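Local coordinates for protein beta-d-glucoside glucohydrolase (Hypocrea jecorina, PDB 3ZZ1) that probably hydrolyses terminal, non-reducing beta-D-glucosyl residues with release of beta-D-glucose, as a secreted family 3 beta-glucosidase of cellulose breakdown, at residues A[73-78]-A[95-100]; A[341-346]-A[517-522]; A[633-638]-A[669-674]. All coordinates share one frame; numbering follows the deposited sequence.

Contact 1 (A[73-78]-A[95-100]); sequences TAFTPG and QFIGEE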
loop_
_atom_site.group_PDB
_atom_site.type_symbol
_atom_site.label_atom_id
_atom_site.label_comp_id
_atom_site.label_asym_id
_atom_site.label_seq_id
_atom_site.Cartn_x
_atom_site.Cartn_y
_atom_site.Cartn_z
ATOM N N THR A 73 -6.478 -5.840 16.183
ATOM C CA THR A 73 -5.470 -6.562 15.430
ATOM C C THR A 73 -4.518 -5.575 14.756
ATOM O O THR A 73 -4.939 -4.530 14.260
ATOM C CB THR A 73 -6.132 -7.484 14.369
ATOM O OG1 THR A 73 -6.977 -8.443 15.024
ATOM C CG2 THR A 73 -5.094 -8.216 13.524
ATOM N N ALA A 74 -3.233 -5.911 14.773
ATOM C CA ALA A 74 -2.235 -5.235 13.963
ATOM C C ALA A 74 -2.088 -6.001 12.651
ATOM O O ALA A 74 -1.395 -7.022 12.586
ATOM C CB ALA A 74 -0.908 -5.172 14.697
ATOM N N PHE A 75 -2.760 -5.521 11.608
ATOM C CA PHE A 75 -2.677 -6.169 10.306
ATOM C C PHE A 75 -1.330 -5.877 9.659
ATOM O O PHE A 75 -0.622 -4.951 10.067
ATOM C CB PHE A 75 -3.841 -5.744 9.404
ATOM C CG PHE A 75 -5.185 -6.230 9.883
ATOM C CD1 PHE A 75 -5.936 -5.472 10.782
ATOM C CD2 PHE A 75 -5.696 -7.448 9.441
ATOM C CE1 PHE A 75 -7.175 -5.913 11.230
ATOM C CE2 PHE A 75 -6.938 -7.903 9.879
ATOM C CZ PHE A 75 -7.680 -7.136 10.780
ATOM N N THR A 76 -0.960 -6.691 8.676
ATOM C CA THR A 76 0.261 -6.454 7.924
ATOM C C THR A 76 0.125 -5.121 7.200
ATOM O O THR A 76 -0.989 -4.736 6.833
ATOM C CB THR A 76 0.521 -7.563 6.883
ATOM O OG1 THR A 76 -0.534 -7.570 5.911
ATOM C CG2 THR A 76 0.611 -8.933 7.555
ATOM N N PRO A 77 1.250 -4.402 7.010
ATOM C CA PRO A 77 1.263 -3.250 6.112
ATOM C C PRO A 77 0.754 -3.615 4.720
ATOM O O PRO A 77 0.836 -4.779 4.310
ATOM C CB PRO A 77 2.745 -2.904 6.036
ATOM C CG PRO A 77 3.262 -3.270 7.380
ATOM C CD PRO A 77 2.502 -4.499 7.787
ATOM N N GLY A 78 0.242 -2.621 4.005
ATOM C CA GLY A 78 -0.219 -2.805 2.631
ATOM C C GLY A 78 0.800 -3.452 1.704
ATOM O O GLY A 78 0.429 -4.222 0.814
ATOM N N GLN A 95 -11.924 -6.237 4.702
ATOM C CA GLN A 95 -13.121 -6.651 5.440
ATOM C C GLN A 95 -12.864 -6.749 6.943
ATOM O O GLN A 95 -13.657 -6.261 7.757
ATOM C CB GLN A 95 -13.652 -7.992 4.912
ATOM C CG GLN A 95 -14.915 -8.498 5.640
ATOM C CD GLN A 95 -15.262 -9.944 5.310
ATOM O OE1 GLN A 95 -15.405 -10.781 6.206
ATOM N NE2 GLN A 95 -15.390 -10.244 4.022
ATOM N N PHE A 96 -11.748 -7.375 7.293
ATOM C CA PHE A 96 -11.386 -7.598 8.687
ATOM C C PHE A 96 -11.069 -6.269 9.383
ATOM O O PHE A 96 -11.502 -6.046 10.513
ATOM C CB PHE A 96 -10.217 -8.589 8.780
ATOM C CG PHE A 96 -10.607 -10.036 8.556
ATOM C CD1 PHE A 96 -11.871 -10.387 8.078
ATOM C CD2 PHE A 96 -9.692 -11.052 8.812
ATOM C CE1 PHE A 96 -12.222 -11.727 7.874
ATOM C CE2 PHE A 96 -10.030 -12.398 8.613
ATOM C CZ PHE A 96 -11.299 -12.735 8.148
ATOM N N ILE A 97 -10.337 -5.390 8.696
ATOM C CA ILE A 97 -10.098 -4.021 9.176
ATOM C C ILE A 97 -11.426 -3.289 9.375
ATOM O O ILE A 97 -11.645 -2.663 10.410
ATOM C CB ILE A 97 -9.162 -3.212 8.225
ATOM C CG1 ILE A 97 -7.711 -3.679 8.387
ATOM C CG2 ILE A 97 -9.255 -1.706 8.498
ATOM C CD1 ILE A 97 -6.771 -3.232 7.290
ATOM N N GLY A 98 -12.307 -3.389 8.381
ATOM C CA GLY A 98 -13.645 -2.805 8.458
ATOM C C GLY A 98 -14.407 -3.269 9.685
ATOM O O GLY A 98 -14.983 -2.452 10.413
ATOM N N GLU A 99 -14.398 -4.582 9.918
ATOM C CA GLU A 99 -15.082 -5.183 11.071
ATOM C C GLU A 99 -14.609 -4.604 12.403
ATOM O O GLU A 99 -15.428 -4.272 13.266
ATOM C CB GLU A 99 -14.924 -6.706 11.069
ATOM C CG GLU A 99 -15.863 -7.411 10.102
ATOM C CD GLU A 99 -15.602 -8.903 9.983
ATOM O OE1 GLU A 99 -14.963 -9.484 10.885
ATOM O OE2 GLU A 99 -16.047 -9.501 8.982
ATOM N N GLU A 100 -13.292 -4.471 12.549
ATOM C CA GLU A 100 -12.691 -3.956 13.782
ATOM C C GLU A 100 -12.963 -2.470 13.979
ATOM O O GLU A 100 -13.209 -2.026 15.100
ATOM C CB GLU A 100 -11.186 -4.240 13.816
ATOM C CG GLU A 100 -10.874 -5.726 13.718
ATOM C CD GLU A 100 -9.561 -6.132 14.359
ATOM O OE1 GLU A 100 -8.814 -5.250 14.824
ATOM O OE2 GLU A 100 -9.281 -7.353 14.396
HETATM O O HOH W 1 -7.477 -3.231 13.885
#
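Thr73 meets the carboxylate of Glu100 with its backbone and its side chain at once. Its amide N-H points almost straight at Glu100 OE1 (N to OE1 2.8 Å, 168° at the hydrogen), while its hydroxyl OG1 donates to Glu100 OE2 at 2.6 Å. Both carboxylate oxygens receive these bonds on their syn lone pairs, so the threonine closes a two-pronged clasp over the end of the acid. The torsion of Thr73 makes this possible: OG1 stands beside its own backbone N (chi1 -61°), which turns both donors to the same partner. A water adds a third link, donating to Thr73 O and to Glu100 OE1. Glu100 OE2 has a further partner in His319, whose ND1 hydrogen-bonds to it.

Phe75 brings the apolar half of the contact. Its ring lies between two aliphatic groups. Ile97 CG1 sits over one face, 3.8 Å from the ring centroid in a CH-pi contact, and Thr73 CG2 covers the opposite face. Phe96 CB approaches Phe75 CE2 obliquely, at 3.5 Å, its own ring leading away toward His319. The tip of Phe75 also faces Glu100, Phe75 CE1 lying 3.9 Å from Glu100 CD, with the ring and carboxylate planes 59° apart.

The loop before helix 78-83 is thus joined to helix 87-103 within the N-terminal, TIM-barrel-type domain of family 3, and Val323 of helix 320-329 touches both Thr73 and Phe75. With hydrogen bonds from Thr73 and a water, and a further one to His319, the buried Glu100 carboxylate is held against rotation, and these bonds would probably offset the cost of burying its polar oxygens.

Contact 2 (A[341-346]-A[517-522]); sequences LPLKKP and VLWGDV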
loop_
_atom_site.group_PDB
_atom_site.type_symbol
_atom_site.label_atom_id
_atom_site.label_comp_id
_atom_site.label_asym_id
_atom_site.label_seq_id
_atom_site.Cartn_x
_atom_site.Cartn_y
_atom_site.Cartn_z
ATOM N N LEU A 341 16.556 -24.840 1.764
ATOM C CA LEU A 341 15.162 -24.694 2.176
ATOM C C LEU A 341 14.263 -25.558 1.287
ATOM O O LEU A 341 14.503 -25.657 0.088
ATOM C CB LEU A 341 14.720 -23.224 2.121
ATOM C CG LEU A 341 15.284 -22.258 3.168
ATOM C CD1 LEU A 341 14.710 -20.873 2.954
ATOM C CD2 LEU A 341 14.993 -22.736 4.578
ATOM N N PRO A 342 13.229 -26.190 1.874
ATOM C CA PRO A 342 12.866 -26.102 3.286
ATOM C C PRO A 342 13.768 -26.952 4.167
ATOM O O PRO A 342 14.348 -27.937 3.698
ATOM C CB PRO A 342 11.443 -26.653 3.316
ATOM C CG PRO A 342 11.378 -27.602 2.174
ATOM C CD PRO A 342 12.327 -27.090 1.128
ATOM N N LEU A 343 13.884 -26.546 5.429
ATOM C CA LEU A 343 14.652 -27.273 6.425
ATOM C C LEU A 343 13.971 -28.594 6.718
ATOM O O LEU A 343 12.747 -28.661 6.826
ATOM C CB LEU A 343 14.765 -26.463 7.723
ATOM C CG LEU A 343 15.352 -25.050 7.683
ATOM C CD1 LEU A 343 15.189 -24.385 9.040
ATOM C CD2 LEU A 343 16.813 -25.061 7.256
ATOM N N LYS A 344 14.772 -29.643 6.844
ATOM C CA LYS A 344 14.248 -30.963 7.143
ATOM C C LYS A 344 14.484 -31.259 8.621
ATOM O O LYS A 344 13.766 -30.752 9.485
ATOM C CB LYS A 344 14.904 -32.023 6.250
ATOM C CG LYS A 344 14.971 -31.664 4.771
ATOM C CD LYS A 344 13.747 -32.129 4.010
ATOM C CE LYS A 344 13.963 -31.960 2.510
ATOM N NZ LYS A 344 13.127 -32.885 1.690
ATOM N N LYS A 345 15.508 -32.051 8.914
ATOM C CA LYS A 345 15.748 -32.500 10.274
ATOM C C LYS A 345 17.217 -32.274 10.651
ATOM O O LYS A 345 17.959 -33.234 10.864
ATOM C CB LYS A 345 15.363 -33.978 10.388
ATOM C CG LYS A 345 14.814 -34.390 11.734
ATOM C CD LYS A 345 14.325 -35.835 11.689
ATOM C CE LYS A 345 14.177 -36.410 13.088
ATOM N NZ LYS A 345 13.123 -35.701 13.871
ATOM N N PRO A 346 17.649 -31.000 10.724
ATOM C CA PRO A 346 19.044 -30.765 11.094
ATOM C C PRO A 346 19.257 -31.015 12.591
ATOM O O PRO A 346 18.317 -30.863 13.377
ATOM C CB PRO A 346 19.247 -29.289 10.750
ATOM C CG PRO A 346 17.894 -28.677 10.906
ATOM C CD PRO A 346 16.902 -29.738 10.539
ATOM N N VAL A 517 7.025 -21.277 6.180
ATOM C CA VAL A 517 7.849 -21.272 4.976
ATOM C C VAL A 517 9.173 -22.019 5.174
ATOM O O VAL A 517 9.521 -22.876 4.363
ATOM C CB VAL A 517 8.067 -19.825 4.449
ATOM C CG1 VAL A 517 9.205 -19.761 3.449
ATOM C CG2 VAL A 517 6.784 -19.296 3.824
ATOM N N LEU A 518 9.891 -21.704 6.256
ATOM C CA LEU A 518 11.207 -22.302 6.529
ATOM C C LEU A 518 11.180 -23.829 6.585
ATOM O O LEU A 518 12.082 -24.478 6.065
ATOM C CB LEU A 518 11.827 -21.748 7.820
ATOM C CG LEU A 518 12.409 -20.326 7.879
ATOM C CD1 LEU A 518 13.009 -20.086 9.257
ATOM C CD2 LEU A 518 13.450 -20.054 6.796
ATOM N N TRP A 519 10.149 -24.387 7.216
ATOM C CA TRP A 519 9.999 -25.841 7.322
ATOM C C TRP A 519 9.182 -26.456 6.182
ATOM O O TRP A 519 9.003 -27.673 6.120
ATOM C CB TRP A 519 9.456 -26.244 8.699
ATOM C CG TRP A 519 10.560 -26.580 9.678
ATOM C CD1 TRP A 519 11.096 -27.821 9.922
ATOM C CD2 TRP A 519 11.276 -25.665 10.518
ATOM N NE1 TRP A 519 12.095 -27.732 10.869
ATOM C CE2 TRP A 519 12.225 -26.422 11.253
ATOM C CE3 TRP A 519 11.210 -24.282 10.726
ATOM C CZ2 TRP A 519 13.097 -25.839 12.178
ATOM C CZ3 TRP A 519 12.076 -23.703 11.652
ATOM C CH2 TRP A 519 13.008 -24.485 12.364
ATOM N N GLY A 520 8.698 -25.606 5.281
ATOM C CA GLY A 520 7.994 -26.054 4.086
ATOM C C GLY A 520 6.598 -26.609 4.291
ATOM O O GLY A 520 6.131 -27.404 3.480
ATOM N N ASP A 521 5.935 -26.198 5.369
ATOM C CA ASP A 521 4.511 -26.483 5.559
ATOM C C ASP A 521 3.730 -25.864 4.398
ATOM O O ASP A 521 2.769 -26.445 3.904
ATOM C CB ASP A 521 4.010 -25.921 6.891
ATOM C CG ASP A 521 4.535 -26.689 8.097
ATOM O OD1 ASP A 521 5.312 -27.652 7.924
ATOM O OD2 ASP A 521 4.165 -26.327 9.231
ATOM N N VAL A 522 4.154 -24.676 3.976
ATOM C CA VAL A 522 3.721 -24.104 2.704
ATOM C C VAL A 522 4.961 -23.715 1.897
ATOM O O VAL A 522 6.022 -23.436 2.466
ATOM C CB VAL A 522 2.792 -22.869 2.885
ATOM C CG1 VAL A 522 1.629 -23.190 3.820
ATOM C CG2 VAL A 522 3.577 -21.664 3.393
HETATM O O HOH W 2 10.406 -29.837 6.533
#
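Leu343 runs from a backbone bond at its root to a tryptophan face at its tip. Its N donates to Leu518 O at 2.8 Å, nearly along the C=O axis. CB and CG then pass the same Leu518 oxygen, CG at 3.7 Å from it. The torsion at CB sets CG beside the backbone N (chi1 -56°) and leads the chain toward the indole. There CD1 stands over one face of the six-membered ring of Trp519, 3.9 Å from its centroid and only 9° off the normal, a CH-pi contact made nearly head-on by a methyl. Ile477 of strand 476-482 also touches Leu343, while Ile399, Arg402 and Ala403 of helix 395-404 pack on Trp519.

On the preceding residues, Leu341 CD2 meets Leu518 CD2 at 3.8 Å, and Pro342, which follows a cis peptide bond, lays CB 3.5 Å from Gly520 N. Gly520 has positive phi and ends helix 510-518 in a Schellman motif. A CB on it would collide with Pro342 CB, so the proline ring could probably not pass this close to a residue with a side chain. Beyond the proline, a water donates to both Leu343 O and Trp519 O, bridging the two backbones.

The loop between strands 332-336 and 348-352 is thereby joined to the C-terminal end of helix 510-518 in the C-terminal domain of family 3. Leu518 O, a carbonyl in the last helical turn, gains a donor from this loop, and that bond, with the water bridge, is likely to set how far along the helix end the loop lies.

Contact 3 (A[633-638]-A[669-674]); sequences AQLYIT and FNIRRR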
loop_
_atom_site.group_PDB
_atom_site.type_symbol
_atom_site.label_atom_id
_atom_site.label_comp_id
_atom_site.label_asym_id
_atom_site.label_seq_id
_atom_site.Cartn_x
_atom_site.Cartn_y
_atom_site.Cartn_z
ATOM N N ALA A 633 1.207 -15.635 -11.734
ATOM C CA ALA A 633 1.386 -15.347 -13.152
ATOM C C ALA A 633 1.086 -13.881 -13.418
ATOM O O ALA A 633 0.098 -13.337 -12.917
ATOM C CB ALA A 633 0.475 -16.224 -13.991
ATOM N N GLN A 634 1.940 -13.251 -14.215
ATOM C CA GLN A 634 1.834 -11.819 -14.472
ATOM C C GLN A 634 1.662 -11.529 -15.960
ATOM O O GLN A 634 2.316 -12.149 -16.802
ATOM C CB GLN A 634 3.068 -11.097 -13.921
ATOM C CG GLN A 634 3.182 -11.153 -12.401
ATOM C CD GLN A 634 4.614 -11.108 -11.902
ATOM O OE1 GLN A 634 5.406 -10.277 -12.326
ATOM N NE2 GLN A 634 4.945 -12.004 -10.980
ATOM N N LEU A 635 0.758 -10.601 -16.270
ATOM C CA LEU A 635 0.594 -10.103 -17.633
ATOM C C LEU A 635 1.261 -8.742 -17.767
ATOM O O LEU A 635 1.004 -7.834 -16.971
ATOM C CB LEU A 635 -0.892 -10.012 -18.007
ATOM C CG LEU A 635 -1.305 -9.216 -19.255
ATOM C CD1 LEU A 635 -0.802 -9.868 -20.525
ATOM C CD2 LEU A 635 -2.808 -9.038 -19.324
ATOM N N TYR A 636 2.123 -8.613 -18.771
ATOM C CA TYR A 636 2.748 -7.332 -19.103
ATOM C C TYR A 636 2.397 -6.935 -20.527
ATOM O O TYR A 636 2.483 -7.752 -21.454
ATOM C CB TYR A 636 4.269 -7.377 -18.890
ATOM C CG TYR A 636 4.662 -7.533 -17.430
ATOM C CD1 TYR A 636 4.859 -6.416 -16.616
ATOM C CD2 TYR A 636 4.823 -8.798 -16.861
ATOM C CE1 TYR A 636 5.211 -6.554 -15.272
ATOM C CE2 TYR A 636 5.176 -8.947 -15.525
ATOM C CZ TYR A 636 5.365 -7.825 -14.734
ATOM O OH TYR A 636 5.714 -7.974 -13.406
ATOM N N ILE A 637 1.974 -5.686 -20.692
ATOM C CA ILE A 637 1.587 -5.188 -22.005
ATOM C C ILE A 637 2.588 -4.149 -22.520
ATOM O O ILE A 637 3.054 -3.283 -21.774
ATOM C CB ILE A 637 0.118 -4.664 -22.019
ATOM C CG1 ILE A 637 -0.853 -5.784 -21.617
ATOM C CG2 ILE A 637 -0.263 -4.117 -23.398
ATOM C CD1 ILE A 637 -2.335 -5.416 -21.712
ATOM N N THR A 638 2.952 -4.298 -23.792
ATOM C CA THR A 638 3.762 -3.330 -24.526
ATOM C C THR A 638 2.833 -2.634 -25.517
ATOM O O THR A 638 2.189 -3.291 -26.332
ATOM C CB THR A 638 4.921 -4.043 -25.273
ATOM O OG1 THR A 638 5.790 -4.663 -24.314
ATOM C CG2 THR A 638 5.730 -3.066 -26.138
ATOM N N PHE A 669 -6.656 -13.187 -17.240
ATOM C CA PHE A 669 -6.432 -11.758 -17.078
ATOM C C PHE A 669 -7.481 -10.976 -17.853
ATOM O O PHE A 669 -7.492 -10.982 -19.083
ATOM C CB PHE A 669 -5.024 -11.359 -17.539
ATOM C CG PHE A 669 -3.935 -12.270 -17.037
ATOM C CD1 PHE A 669 -3.503 -12.204 -15.715
ATOM C CD2 PHE A 669 -3.345 -13.198 -17.890
ATOM C CE1 PHE A 669 -2.493 -13.050 -15.253
ATOM C CE2 PHE A 669 -2.340 -14.051 -17.438
ATOM C CZ PHE A 669 -1.912 -13.975 -16.117
ATOM N N ASN A 670 -8.370 -10.316 -17.120
ATOM C CA ASN A 670 -9.377 -9.452 -17.724
ATOM C C ASN A 670 -8.828 -8.053 -17.953
ATOM O O ASN A 670 -8.321 -7.408 -17.025
ATOM C CB ASN A 670 -10.645 -9.412 -16.864
ATOM C CG ASN A 670 -11.342 -10.759 -16.805
ATOM O OD1 ASN A 670 -11.409 -11.474 -17.803
ATOM N ND2 ASN A 670 -11.856 -11.116 -15.629
ATOM N N ILE A 671 -8.931 -7.595 -19.198
ATOM C CA ILE A 671 -8.353 -6.321 -19.601
ATOM C C ILE A 671 -9.425 -5.250 -19.780
ATOM O O ILE A 671 -10.289 -5.359 -20.653
ATOM C CB ILE A 671 -7.503 -6.472 -20.882
ATOM C CG1 ILE A 671 -6.337 -7.437 -20.624
ATOM C CG2 ILE A 671 -7.002 -5.111 -21.363
ATOM C CD1 ILE A 671 -5.483 -7.714 -21.836
ATOM N N ARG A 672 -9.362 -4.225 -18.931
ATOM C CA ARG A 672 -10.270 -3.087 -19.000
ATOM C C ARG A 672 -9.794 -2.151 -20.099
ATOM O O ARG A 672 -8.622 -2.197 -20.498
ATOM C CB ARG A 672 -10.309 -2.340 -17.662
ATOM C CG ARG A 672 -10.642 -3.222 -16.449
ATOM C CD ARG A 672 -10.297 -2.537 -15.130
ATOM N NE ARG A 672 -8.883 -2.171 -15.049
ATOM C CZ ARG A 672 -8.262 -1.738 -13.951
ATOM N NH1 ARG A 672 -8.915 -1.611 -12.808
ATOM N NH2 ARG A 672 -6.972 -1.430 -14.001
ATOM N N ARG A 673 -10.689 -1.291 -20.583
ATOM C CA ARG A 673 -10.311 -0.333 -21.611
ATOM C C ARG A 673 -9.096 0.512 -21.206
ATOM O O ARG A 673 -8.198 0.745 -22.026
ATOM C CB ARG A 673 -11.474 0.575 -22.006
ATOM C CG ARG A 673 -11.087 1.498 -23.150
ATOM C CD ARG A 673 -12.178 2.456 -23.567
ATOM N NE ARG A 673 -11.717 3.245 -24.712
ATOM C CZ ARG A 673 -11.719 2.810 -25.968
ATOM N NH1 ARG A 673 -12.170 1.595 -26.257
ATOM N NH2 ARG A 673 -11.270 3.590 -26.936
ATOM N N ARG A 674 -9.072 0.958 -19.950
ATOM C CA ARG A 674 -7.970 1.788 -19.444
ATOM C C ARG A 674 -6.617 1.057 -19.437
ATOM O O ARG A 674 -5.563 1.693 -19.513
ATOM C CB ARG A 674 -8.302 2.363 -18.058
ATOM C CG ARG A 674 -8.300 1.348 -16.916
ATOM C CD ARG A 674 -9.019 1.890 -15.687
ATOM N NE ARG A 674 -8.288 2.975 -15.034
ATOM C CZ ARG A 674 -7.559 2.849 -13.924
ATOM N NH1 ARG A 674 -7.438 1.672 -13.309
ATOM N NH2 ARG A 674 -6.947 3.914 -13.422
#
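The CH-pi contact joins Leu635 to Phe669: Leu635 CB lies over one face of the phenyl ring, 4.0 Å from the centroid and 13° off the normal. CG of Phe669 stands beside its backbone N (chi1 -46°), which lays the ring alongside Leu635 CB, and the two side chains slide past each other in opposite directions. At the edge of the ring, near its plane, Ala633 O is 3.5 Å from Phe669 CE1, and Ala633 CB touches CZ.

No hydrogen bond joins segments 633-638 and 669-674; the axes of 633-638 and 669-672 come within 9.2 Å, their N-to-C directions 30° apart. The strands belong to different antiparallel sheets, packed face to face in the beta sandwich of the fibronectin type III-like domain, and Ala633, Leu635, Ile637, Phe669 and Ile671 point into its interior.

The remaining contacts are aliphatic. Leu635 CD2 reaches Phe669 CB at 3.7 Å. The Leu635 and Ile671 side chains cross at about a right angle, with Leu635 CD2 3.9 Å from Ile671 CD1. Replacing Phe669 by an alanine would probably open a gap beneath Leu635 CB and leave the Ala633 methyl without its aromatic neighbour. Farther along, Ile637 and Ile671 meet tip to tip, CD1 to CD1 at 3.9 Å.

From the N terminus, contact 1 comes first: it closes a short loop, 16 residues between its segments and mostly helix, inside the N-terminal domain. Contact 2 spans 170 residues, bringing the loop after strand 332-336 back to the end of helix 510-518, so that much of the C-terminal family 3 domain lies between its two sides. Contact 3 closes a 30-residue excursion through strand 650-659 and ties the two sheets of the fibronectin type III-like domain. The three follow in series, none nested or crossed. They do not touch: contacts 1 and 2 have centres about 29 Å apart, and contacts 2 and 3 about 35 Å. Each ties its own domain internally.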